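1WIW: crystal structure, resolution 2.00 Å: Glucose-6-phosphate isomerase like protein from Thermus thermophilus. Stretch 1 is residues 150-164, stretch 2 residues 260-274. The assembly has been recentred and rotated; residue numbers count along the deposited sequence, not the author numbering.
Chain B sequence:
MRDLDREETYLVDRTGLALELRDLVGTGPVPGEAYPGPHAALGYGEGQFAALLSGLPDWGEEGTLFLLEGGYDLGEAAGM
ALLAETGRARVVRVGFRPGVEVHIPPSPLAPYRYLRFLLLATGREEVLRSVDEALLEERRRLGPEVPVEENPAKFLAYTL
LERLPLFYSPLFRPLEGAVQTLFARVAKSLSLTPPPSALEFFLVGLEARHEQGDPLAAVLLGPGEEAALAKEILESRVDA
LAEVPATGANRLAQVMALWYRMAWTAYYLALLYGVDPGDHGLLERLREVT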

ATOM      1  N   GLU B 150     -32.448   2.164  -0.927  1.00 18.71           N
ATOM      2  CA  GLU B 150     -32.250   0.777  -1.347  1.00 18.76           C
ATOM      3  C   GLU B 150     -30.931   0.570  -2.088  1.00 16.43           C
ATOM      4  O   GLU B 150     -30.597  -0.548  -2.472  1.00 16.13           O
ATOM      5  CB  GLU B 150     -33.404   0.323  -2.251  1.00 20.15           C
ATOM      6  CG  GLU B 150     -34.785   0.458  -1.623  1.00 26.87           C
ATOM      7  CD  GLU B 150     -35.894  -0.038  -2.535  1.00 31.66           C
ATOM      8  OE1 GLU B 150     -35.961   0.409  -3.703  1.00 32.77           O
ATOM      9  OE2 GLU B 150     -36.706  -0.874  -2.078  1.00 36.47           O
ATOM     10  N   ASN B 151     -30.182   1.647  -2.276  1.00 15.25           N
ATOM     11  CA  ASN B 151     -28.922   1.586  -3.003  1.00 13.40           C
ATOM     12  C   ASN B 151     -27.747   1.751  -2.035  1.00 13.61           C
ATOM     13  O   ASN B 151     -27.546   2.828  -1.478  1.00 11.43           O
ATOM     14  CB  ASN B 151     -28.909   2.699  -4.052  1.00 13.54           C
ATOM     15  CG  ASN B 151     -27.746   2.588  -5.010  1.00 11.32           C
ATOM     16  OD1 ASN B 151     -26.619   2.328  -4.605  1.00  9.83           O
ATOM     17  ND2 ASN B 151     -28.016   2.805  -6.295  1.00 13.22           N
ATOM     18  N   PRO B 152     -26.963   0.680  -1.820  1.00 12.65           N
ATOM     19  CA  PRO B 152     -25.808   0.703  -0.912  1.00 12.73           C
ATOM     20  C   PRO B 152     -24.708   1.683  -1.305  1.00  9.01           C
ATOM     21  O   PRO B 152     -24.074   2.277  -0.435  1.00  9.02           O
ATOM     22  CB  PRO B 152     -25.312  -0.747  -0.936  1.00 13.89           C
ATOM     23  CG  PRO B 152     -26.549  -1.524  -1.233  1.00 15.26           C
ATOM     24  CD  PRO B 152     -27.210  -0.689  -2.303  1.00 14.44           C
ATOM     25  N   ALA B 153     -24.472   1.834  -2.606  1.00  7.69           N
ATOM     26  CA  ALA B 153     -23.438   2.746  -3.091  1.00  7.01           C
ATOM     27  C   ALA B 153     -23.845   4.195  -2.859  1.00  6.78           C
ATOM     28  O   ALA B 153     -23.024   5.010  -2.442  1.00  6.87           O
ATOM     29  CB  ALA B 153     -23.165   2.509  -4.577  1.00  6.11           C
ATOM     30  N   LYS B 154     -25.107   4.521  -3.133  1.00  5.74           N
ATOM     31  CA  LYS B 154     -25.584   5.885  -2.914  1.00  6.64           C
ATOM     32  C   LYS B 154     -25.532   6.183  -1.423  1.00  7.32           C
ATOM     33  O   LYS B 154     -25.090   7.252  -1.013  1.00  9.00           O
ATOM     34  CB  LYS B 154     -27.029   6.066  -3.407  1.00  5.51           C
ATOM     35  CG  LYS B 154     -27.180   6.079  -4.917  1.00  5.01           C
ATOM     36  CD  LYS B 154     -28.593   6.458  -5.341  1.00  8.10           C
ATOM     37  CE  LYS B 154     -28.759   6.402  -6.859  1.00  5.50           C
ATOM     38  NZ  LYS B 154     -30.167   6.679  -7.277  1.00  6.50           N
ATOM     39  N   PHE B 155     -25.993   5.232  -0.615  1.00  9.69           N
ATOM     40  CA  PHE B 155     -25.997   5.409   0.829  1.00  9.58           C
ATOM     41  C   PHE B 155     -24.581   5.629   1.357  1.00  9.63           C
ATOM     42  O   PHE B 155     -24.353   6.544   2.141  1.00 10.69           O
ATOM     43  CB  PHE B 155     -26.616   4.194   1.524  1.00 10.88           C
ATOM     44  CG  PHE B 155     -26.885   4.412   2.991  1.00 13.86           C
ATOM     45  CD1 PHE B 155     -28.052   5.047   3.411  1.00 16.43           C
ATOM     46  CD2 PHE B 155     -25.950   4.025   3.949  1.00 14.36           C
ATOM     47  CE1 PHE B 155     -28.284   5.297   4.767  1.00 17.86           C
ATOM     48  CE2 PHE B 155     -26.170   4.272   5.307  1.00 16.33           C
ATOM     49  CZ  PHE B 155     -27.340   4.910   5.715  1.00 18.13           C
ATOM     50  N   LEU B 156     -23.634   4.795   0.924  1.00  7.84           N
ATOM     51  CA  LEU B 156     -22.246   4.918   1.382  1.00  8.19           C
ATOM     52  C   LEU B 156     -21.606   6.225   0.912  1.00  8.73           C
ATOM     53  O   LEU B 156     -20.811   6.829   1.632  1.00  9.19           O
ATOM     54  CB  LEU B 156     -21.406   3.730   0.893  1.00  6.66           C
ATOM     55  CG  LEU B 156     -19.936   3.707   1.348  1.00 11.20           C
ATOM     56  CD1 LEU B 156     -19.870   3.796   2.874  1.00 10.14           C
ATOM     57  CD2 LEU B 156     -19.247   2.425   0.858  1.00  7.75           C
ATOM     58  N   ALA B 157     -21.955   6.660  -0.294  1.00  7.49           N
ATOM     59  CA  ALA B 157     -21.406   7.894  -0.839  1.00  8.55           C
ATOM     60  C   ALA B 157     -21.735   9.051   0.099  1.00  7.55           C
ATOM     61  O   ALA B 157     -20.883   9.888   0.394  1.00  8.79           O
ATOM     62  CB  ALA B 157     -21.972   8.150  -2.245  1.00  7.51           C
ATOM     63  N   TYR B 158     -22.973   9.091   0.575  1.00 10.75           N
ATOM     64  CA  TYR B 158     -23.387  10.143   1.496  1.00 10.70           C
ATOM     65  C   TYR B 158     -22.569  10.087   2.785  1.00 10.79           C
ATOM     66  O   TYR B 158     -22.220  11.120   3.352  1.00 12.17           O
ATOM     67  CB  TYR B 158     -24.881  10.021   1.806  1.00 12.31           C
ATOM     68  CG  TYR B 158     -25.765  10.649   0.751  1.00 11.38           C
ATOM     69  CD1 TYR B 158     -25.730  12.026   0.518  1.00 13.73           C
ATOM     70  CD2 TYR B 158     -26.617   9.873  -0.026  1.00 10.83           C
ATOM     71  CE1 TYR B 158     -26.521  12.615  -0.467  1.00 12.40           C
ATOM     72  CE2 TYR B 158     -27.416  10.450  -1.015  1.00 10.83           C
ATOM     73  CZ  TYR B 158     -27.359  11.823  -1.229  1.00 11.87           C
ATOM     74  OH  TYR B 158     -28.128  12.399  -2.210  1.00 15.34           O
ATOM     75  N   THR B 159     -22.258   8.879   3.241  1.00 10.84           N
ATOM     76  CA  THR B 159     -21.464   8.700   4.460  1.00 12.00           C
ATOM     77  C   THR B 159     -20.017   9.174   4.272  1.00 12.53           C
ATOM     78  O   THR B 159     -19.377   9.660   5.215  1.00 11.50           O
ATOM     79  CB  THR B 159     -21.426   7.216   4.884  1.00 13.26           C
ATOM     80  OG1 THR B 159     -22.758   6.756   5.146  1.00 14.98           O
ATOM     81  CG2 THR B 159     -20.566   7.038   6.133  1.00 15.13           C
ATOM     82  N   LEU B 160     -19.501   9.020   3.055  1.00 10.93           N
ATOM     83  CA  LEU B 160     -18.132   9.418   2.748  1.00  9.92           C
ATOM     84  C   LEU B 160     -18.010  10.896   2.363  1.00  9.24           C
ATOM     85  O   LEU B 160     -16.906  11.442   2.315  1.00  9.80           O
ATOM     86  CB  LEU B 160     -17.580   8.524   1.627  1.00 12.25           C
ATOM     87  CG  LEU B 160     -16.815   7.244   2.005  1.00 16.21           C
ATOM     88  CD1 LEU B 160     -17.298   6.678   3.318  1.00 15.36           C
ATOM     89  CD2 LEU B 160     -16.947   6.227   0.882  1.00 14.95           C
ATOM     90  N   LEU B 161     -19.144  11.542   2.108  1.00 10.04           N
ATOM     91  CA  LEU B 161     -19.147  12.951   1.726  1.00 11.90           C
ATOM     92  C   LEU B 161     -18.447  13.808   2.779  1.00 11.82           C
ATOM     93  O   LEU B 161     -18.815  13.792   3.952  1.00 10.77           O
ATOM     94  CB  LEU B 161     -20.586  13.441   1.520  1.00 13.39           C
ATOM     95  CG  LEU B 161     -20.789  14.928   1.200  1.00 17.03           C
ATOM     96  CD1 LEU B 161     -20.060  15.304  -0.073  1.00 14.11           C
ATOM     97  CD2 LEU B 161     -22.278  15.218   1.067  1.00 18.11           C
ATOM     98  N   GLU B 162     -17.426  14.542   2.342  1.00 12.81           N
ATOM     99  CA  GLU B 162     -16.647  15.418   3.213  1.00 15.82           C
ATOM    100  C   GLU B 162     -15.953  14.698   4.365  1.00 16.08           C
ATOM    101  O   GLU B 162     -15.793  15.243   5.462  1.00 15.38           O
ATOM    102  CB  GLU B 162     -17.529  16.553   3.735  1.00 18.24           C
ATOM    103  CG  GLU B 162     -17.945  17.509   2.627  1.00 24.90           C
ATOM    104  CD  GLU B 162     -18.791  18.658   3.120  1.00 28.55           C
ATOM    105  OE1 GLU B 162     -18.326  19.398   4.014  1.00 33.16           O
ATOM    106  OE2 GLU B 162     -19.919  18.824   2.608  1.00 31.17           O
ATOM    107  N   ARG B 163     -15.549  13.462   4.103  1.00 14.09           N
ATOM    108  CA  ARG B 163     -14.821  12.671   5.084  1.00 15.26           C
ATOM    109  C   ARG B 163     -13.620  12.069   4.385  1.00 14.10           C
ATOM    110  O   ARG B 163     -13.548  12.069   3.157  1.00 14.84           O
ATOM    111  CB  ARG B 163     -15.685  11.548   5.655  1.00 16.03           C
ATOM    112  CG  ARG B 163     -16.688  12.010   6.700  1.00 19.55           C
ATOM    113  CD  ARG B 163     -17.064  10.848   7.596  1.00 24.48           C
ATOM    114  NE  ARG B 163     -18.494  10.577   7.564  1.00 29.79           N
ATOM    115  CZ  ARG B 163     -19.396  11.263   8.252  1.00 30.43           C
ATOM    116  NH1 ARG B 163     -19.013  12.261   9.034  1.00 32.14           N
ATOM    117  NH2 ARG B 163     -20.681  10.958   8.144  1.00 31.22           N
ATOM    118  N   LEU B 164     -12.668  11.580   5.171  1.00 11.89           N
ATOM    119  CA  LEU B 164     -11.472  10.952   4.631  1.00 10.79           C
ATOM    120  C   LEU B 164     -11.661   9.458   4.850  1.00  9.89           C
ATOM    121  O   LEU B 164     -11.493   8.963   5.960  1.00  9.78           O
ATOM    122  CB  LEU B 164     -10.226  11.434   5.382  1.00 10.60           C
ATOM    123  CG  LEU B 164      -8.898  10.794   4.972  1.00 11.56           C
ATOM    124  CD1 LEU B 164      -8.652  11.030   3.490  1.00 10.07           C
ATOM    125  CD2 LEU B 164      -7.760  11.381   5.808  1.00 11.12           C
TER
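Stretch 2 260-274: YRMAWTAYYLALLYG

Stretch 2 is helical from Tyr260 to Leu272, part of a helix that begins earlier in the chain, and it packs on the shorter helix of stretch 1, residues Pro152 to Leu160. The two axes approach to 8.0 Å and cross at a signed angle of -55°, so the two helices, with their N-to-C directions 55° apart, run in broadly the same sense but well off parallel. The register is set by Ala153 and Ala157, whose CA atoms lie 4.2 Å from CA of Thr265 and 4.9 Å from CA of Leu269, respectively. Backbone phi/psi values near -64/-40 persist through Leu272; at Gly274 phi turns to 69°, and the bond from Gly274 N to Leu271 O (2.9 Å) helps close a Schellman motif. Stretch 1 starts with Asn151 as N-cap, its OD1 accepting from Lys154 N at 3.0 Å, and a type II turn spans Leu160 to Arg163, closed by the bond from Arg163 N to Leu160 O (3.0 Å).

The close approach rests on small side chains acting as knobs. Ala153 sits among Arg261, Trp264, Thr265 and Tyr268, with its CB 3.8 Å from Trp264 CB and 3.7 Å from Tyr268 CD1. One turn later Ala157 enters the hole formed by Thr265, Tyr268, Leu269 and Leu272; its CB is 3.7 Å from Tyr268 CB and 3.8 Å from Leu272 CD1. Thr265 reciprocates, lodged among Ala153, Leu156, Ala157 and Leu160. Its OG1 donates to Arg261 O at 2.7 Å within its own helix, so the hydroxyl is satisfied even though it lies 3.4 Å from Ala153 CA.

Larger side chains surround these knobs. Lys154 CG lies 3.6 Å from the centroid of the Tyr268 ring and 6° off its normal, a CH-pi contact squarely over the face, while Ala153 CB meets the same ring at its edge. Leu272 CD1 makes a CH-pi contact with Tyr158 set further off the ring normal, 4.3 Å from the ring centroid and 24° off the normal. Toward the start of stretch 2, Pro152 CB covers one face of the Arg261 guanidinium, 3.5 Å from NH2, and Leu156 CD2 reaches selenomethionine Met262 SE at 3.9 Å.

At the other end, Leu161 CD1 packs 3.4 Å from Tyr273 CE1. The sole direct hydrogen bond between the stretches is here: Glu162 N donates to Tyr273 OH at 2.8 Å, with an N-H...O angle of 153°. Water 1 adds a bridge, lying 2.8 Å from Tyr273 OH and 3.0 Å from Leu160 O. The contact buries 812 Å², both sides summed.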

ATOM      1  N   TYR B 260     -16.392  -3.756  -7.291  1.00  5.88           N
ATOM      2  CA  TYR B 260     -17.468  -3.226  -8.137  1.00  5.00           C
ATOM      3  C   TYR B 260     -18.399  -2.281  -7.369  1.00  5.47           C
ATOM      4  O   TYR B 260     -18.753  -1.211  -7.865  1.00  3.97           O
ATOM      5  CB  TYR B 260     -18.283  -4.379  -8.731  1.00  4.72           C
ATOM      6  CG  TYR B 260     -19.354  -3.965  -9.733  1.00  6.00           C
ATOM      7  CD1 TYR B 260     -19.012  -3.351 -10.940  1.00  6.73           C
ATOM      8  CD2 TYR B 260     -20.700  -4.234  -9.494  1.00  4.85           C
ATOM      9  CE1 TYR B 260     -19.983  -3.019 -11.891  1.00  6.26           C
ATOM     10  CE2 TYR B 260     -21.688  -3.901 -10.440  1.00  7.14           C
ATOM     11  CZ  TYR B 260     -21.319  -3.300 -11.634  1.00  9.49           C
ATOM     12  OH  TYR B 260     -22.274  -2.994 -12.581  1.00  5.36           O
ATOM     13  N   ARG B 261     -18.801  -2.667  -6.163  1.00  5.56           N
ATOM     14  CA  ARG B 261     -19.679  -1.803  -5.376  1.00  6.78           C
ATOM     15  C   ARG B 261     -18.966  -0.494  -5.028  1.00  6.20           C
ATOM     16  O   ARG B 261     -19.596   0.557  -4.916  1.00  4.86           O
ATOM     17  CB  ARG B 261     -20.126  -2.500  -4.087  1.00  7.63           C
ATOM     18  CG  ARG B 261     -21.020  -1.616  -3.225  1.00  9.67           C
ATOM     19  CD  ARG B 261     -21.431  -2.280  -1.919  1.00 10.55           C
ATOM     20  NE  ARG B 261     -22.267  -3.456  -2.125  1.00 11.17           N
ATOM     21  CZ  ARG B 261     -23.072  -3.963  -1.193  1.00 15.01           C
ATOM     22  NH1 ARG B 261     -23.804  -5.040  -1.451  1.00 14.52           N
ATOM     23  NH2 ARG B 261     -23.154  -3.380  -0.005  1.00 13.37           N
HETATM   24  N   MSE B 262     -17.651  -0.556  -4.843  1.00  5.61           N
HETATM   25  CA  MSE B 262     -16.893   0.652  -4.530  1.00  7.37           C
HETATM   26  C   MSE B 262     -16.747   1.540  -5.769  1.00  5.60           C
HETATM   27  O   MSE B 262     -16.667   2.760  -5.654  1.00  5.88           O
HETATM   28  CB  MSE B 262     -15.514   0.297  -3.968  1.00  5.67           C
HETATM   29  CG  MSE B 262     -15.575  -0.340  -2.585  1.00 11.03           C
HETATM   30 SE   MSE B 262     -16.416   0.808  -1.234  1.00 14.79          SE
HETATM   31  CE  MSE B 262     -15.057   0.690   0.102  1.00 23.26           C
ATOM     32  N   ALA B 263     -16.711   0.938  -6.954  1.00  4.62           N
ATOM     33  CA  ALA B 263     -16.605   1.736  -8.177  1.00  5.80           C
ATOM     34  C   ALA B 263     -17.884   2.563  -8.273  1.00  6.22           C
ATOM     35  O   ALA B 263     -17.845   3.757  -8.559  1.00  6.27           O
ATOM     36  CB  ALA B 263     -16.461   0.836  -9.402  1.00  4.88           C
ATOM     37  N   TRP B 264     -19.018   1.914  -8.025  1.00  7.14           N
ATOM     38  CA  TRP B 264     -20.307   2.595  -8.046  1.00  7.15           C
ATOM     39  C   TRP B 264     -20.365   3.662  -6.953  1.00  8.16           C
ATOM     40  O   TRP B 264     -20.895   4.751  -7.162  1.00  7.36           O
ATOM     41  CB  TRP B 264     -21.447   1.593  -7.829  1.00  7.94           C
ATOM     42  CG  TRP B 264     -22.025   1.034  -9.102  1.00  6.72           C
ATOM     43  CD1 TRP B 264     -21.929  -0.248  -9.553  1.00  8.07           C
ATOM     44  CD2 TRP B 264     -22.809   1.745 -10.070  1.00  6.93           C
ATOM     45  NE1 TRP B 264     -22.609  -0.386 -10.745  1.00  8.30           N
ATOM     46  CE2 TRP B 264     -23.156   0.823 -11.085  1.00  6.60           C
ATOM     47  CE3 TRP B 264     -23.253   3.072 -10.179  1.00  6.45           C
ATOM     48  CZ2 TRP B 264     -23.929   1.184 -12.198  1.00  8.29           C
ATOM     49  CZ3 TRP B 264     -24.025   3.434 -11.289  1.00  6.81           C
ATOM     50  CH2 TRP B 264     -24.353   2.491 -12.282  1.00  7.67           C
ATOM     51  N   THR B 265     -19.820   3.341  -5.781  1.00  5.59           N
ATOM     52  CA  THR B 265     -19.830   4.279  -4.666  1.00  5.50           C
ATOM     53  C   THR B 265     -19.014   5.519  -5.042  1.00  5.75           C
ATOM     54  O   THR B 265     -19.457   6.647  -4.834  1.00  5.31           O
ATOM     55  CB  THR B 265     -19.247   3.620  -3.396  1.00  6.42           C
ATOM     56  OG1 THR B 265     -20.054   2.488  -3.038  1.00  6.12           O
ATOM     57  CG2 THR B 265     -19.217   4.609  -2.234  1.00  4.87           C
ATOM     58  N   ALA B 266     -17.830   5.294  -5.605  1.00  3.84           N
ATOM     59  CA  ALA B 266     -16.957   6.381  -6.030  1.00  5.92           C
ATOM     60  C   ALA B 266     -17.672   7.229  -7.083  1.00  5.30           C
ATOM     61  O   ALA B 266     -17.523   8.448  -7.108  1.00  6.32           O
ATOM     62  CB  ALA B 266     -15.662   5.814  -6.602  1.00  2.03           C
ATOM     63  N   TYR B 267     -18.444   6.570  -7.947  1.00  6.75           N
ATOM     64  CA  TYR B 267     -19.202   7.252  -9.000  1.00  5.46           C
ATOM     65  C   TYR B 267     -20.173   8.254  -8.379  1.00  8.27           C
ATOM     66  O   TYR B 267     -20.211   9.430  -8.766  1.00  6.24           O
ATOM     67  CB  TYR B 267     -19.993   6.229  -9.827  1.00  7.41           C
ATOM     68  CG  TYR B 267     -20.954   6.840 -10.836  1.00  7.00           C
ATOM     69  CD1 TYR B 267     -20.502   7.324 -12.067  1.00  4.87           C
ATOM     70  CD2 TYR B 267     -22.308   6.973 -10.537  1.00  6.63           C
ATOM     71  CE1 TYR B 267     -21.383   7.932 -12.978  1.00  6.04           C
ATOM     72  CE2 TYR B 267     -23.196   7.580 -11.437  1.00  8.04           C
ATOM     73  CZ  TYR B 267     -22.729   8.058 -12.650  1.00  8.75           C
ATOM     74  OH  TYR B 267     -23.607   8.686 -13.513  1.00  8.79           O
ATOM     75  N   TYR B 268     -20.969   7.773  -7.426  1.00  7.05           N
ATOM     76  CA  TYR B 268     -21.941   8.617  -6.738  1.00  7.17           C
ATOM     77  C   TYR B 268     -21.279   9.713  -5.901  1.00  8.26           C
ATOM     78  O   TYR B 268     -21.809  10.818  -5.801  1.00  9.51           O
ATOM     79  CB  TYR B 268     -22.861   7.759  -5.860  1.00  8.20           C
ATOM     80  CG  TYR B 268     -23.825   6.916  -6.668  1.00  9.77           C
ATOM     81  CD1 TYR B 268     -23.859   5.524  -6.531  1.00  7.81           C
ATOM     82  CD2 TYR B 268     -24.680   7.510  -7.606  1.00  7.19           C
ATOM     83  CE1 TYR B 268     -24.722   4.736  -7.319  1.00  8.00           C
ATOM     84  CE2 TYR B 268     -25.542   6.737  -8.395  1.00  9.10           C
ATOM     85  CZ  TYR B 268     -25.555   5.354  -8.249  1.00  7.51           C
ATOM     86  OH  TYR B 268     -26.373   4.591  -9.059  1.00  9.77           O
ATOM     87  N   LEU B 269     -20.121   9.424  -5.312  1.00  5.63           N
ATOM     88  CA  LEU B 269     -19.446  10.441  -4.511  1.00  6.90           C
ATOM     89  C   LEU B 269     -19.036  11.610  -5.408  1.00  7.58           C
ATOM     90  O   LEU B 269     -19.173  12.772  -5.029  1.00  8.72           O
ATOM     91  CB  LEU B 269     -18.219   9.854  -3.802  1.00  6.39           C
ATOM     92  CG  LEU B 269     -17.403  10.823  -2.932  1.00  8.04           C
ATOM     93  CD1 LEU B 269     -18.300  11.506  -1.898  1.00  7.82           C
ATOM     94  CD2 LEU B 269     -16.295  10.060  -2.235  1.00  6.56           C
ATOM     95  N   ALA B 270     -18.531  11.304  -6.600  1.00  8.94           N
ATOM     96  CA  ALA B 270     -18.138  12.352  -7.536  1.00  7.37           C
ATOM     97  C   ALA B 270     -19.352  13.230  -7.837  1.00  8.16           C
ATOM     98  O   ALA B 270     -19.245  14.462  -7.865  1.00  8.34           O
ATOM     99  CB  ALA B 270     -17.605  11.739  -8.830  1.00  9.38           C
ATOM    100  N   LEU B 271     -20.506  12.597  -8.052  1.00  7.82           N
ATOM    101  CA  LEU B 271     -21.728  13.344  -8.336  1.00  8.91           C
ATOM    102  C   LEU B 271     -22.089  14.241  -7.156  1.00  9.56           C
ATOM    103  O   LEU B 271     -22.560  15.363  -7.345  1.00 10.27           O
ATOM    104  CB  LEU B 271     -22.892  12.393  -8.659  1.00 10.92           C
ATOM    105  CG  LEU B 271     -22.714  11.515  -9.906  1.00 12.56           C
ATOM    106  CD1 LEU B 271     -24.045  10.866 -10.277  1.00 13.76           C
ATOM    107  CD2 LEU B 271     -22.213  12.361 -11.070  1.00 12.85           C
ATOM    108  N   LEU B 272     -21.868  13.754  -5.939  1.00  7.77           N
ATOM    109  CA  LEU B 272     -22.155  14.556  -4.751  1.00  8.57           C
ATOM    110  C   LEU B 272     -21.257  15.799  -4.688  1.00  9.79           C
ATOM    111  O   LEU B 272     -21.664  16.841  -4.172  1.00 10.30           O
ATOM    112  CB  LEU B 272     -21.984  13.716  -3.480  1.00 10.63           C
ATOM    113  CG  LEU B 272     -23.044  12.632  -3.242  1.00  9.88           C
ATOM    114  CD1 LEU B 272     -22.718  11.864  -1.968  1.00 11.65           C
ATOM    115  CD2 LEU B 272     -24.417  13.274  -3.127  1.00  9.82           C
ATOM    116  N   TYR B 273     -20.038  15.692  -5.210  1.00  7.83           N
ATOM    117  CA  TYR B 273     -19.126  16.835  -5.230  1.00  8.86           C
ATOM    118  C   TYR B 273     -19.340  17.652  -6.503  1.00  9.93           C
ATOM    119  O   TYR B 273     -18.684  18.665  -6.721  1.00  9.65           O
ATOM    120  CB  TYR B 273     -17.665  16.377  -5.165  1.00  9.79           C
ATOM    121  CG  TYR B 273     -17.238  15.876  -3.805  1.00 12.42           C
ATOM    122  CD1 TYR B 273     -17.455  16.645  -2.663  1.00 10.78           C
ATOM    123  CD2 TYR B 273     -16.593  14.643  -3.660  1.00 11.82           C
ATOM    124  CE1 TYR B 273     -17.043  16.205  -1.411  1.00 13.13           C
ATOM    125  CE2 TYR B 273     -16.174  14.194  -2.408  1.00 12.66           C
ATOM    126  CZ  TYR B 273     -16.404  14.983  -1.290  1.00 13.25           C
ATOM    127  OH  TYR B 273     -15.981  14.562  -0.049  1.00 14.47           O
ATOM    128  N   GLY B 274     -20.256  17.192  -7.347  1.00 10.83           N
ATOM    129  CA  GLY B 274     -20.547  17.895  -8.583  1.00 11.93           C
ATOM    130  C   GLY B 274     -19.435  17.869  -9.612  1.00 12.36           C
ATOM    131  O   GLY B 274     -19.304  18.794 -10.410  1.00 11.10           O
TER
HETATM  132  O   HOH W   1     -14.774  12.080   0.305  1.00 11.65           O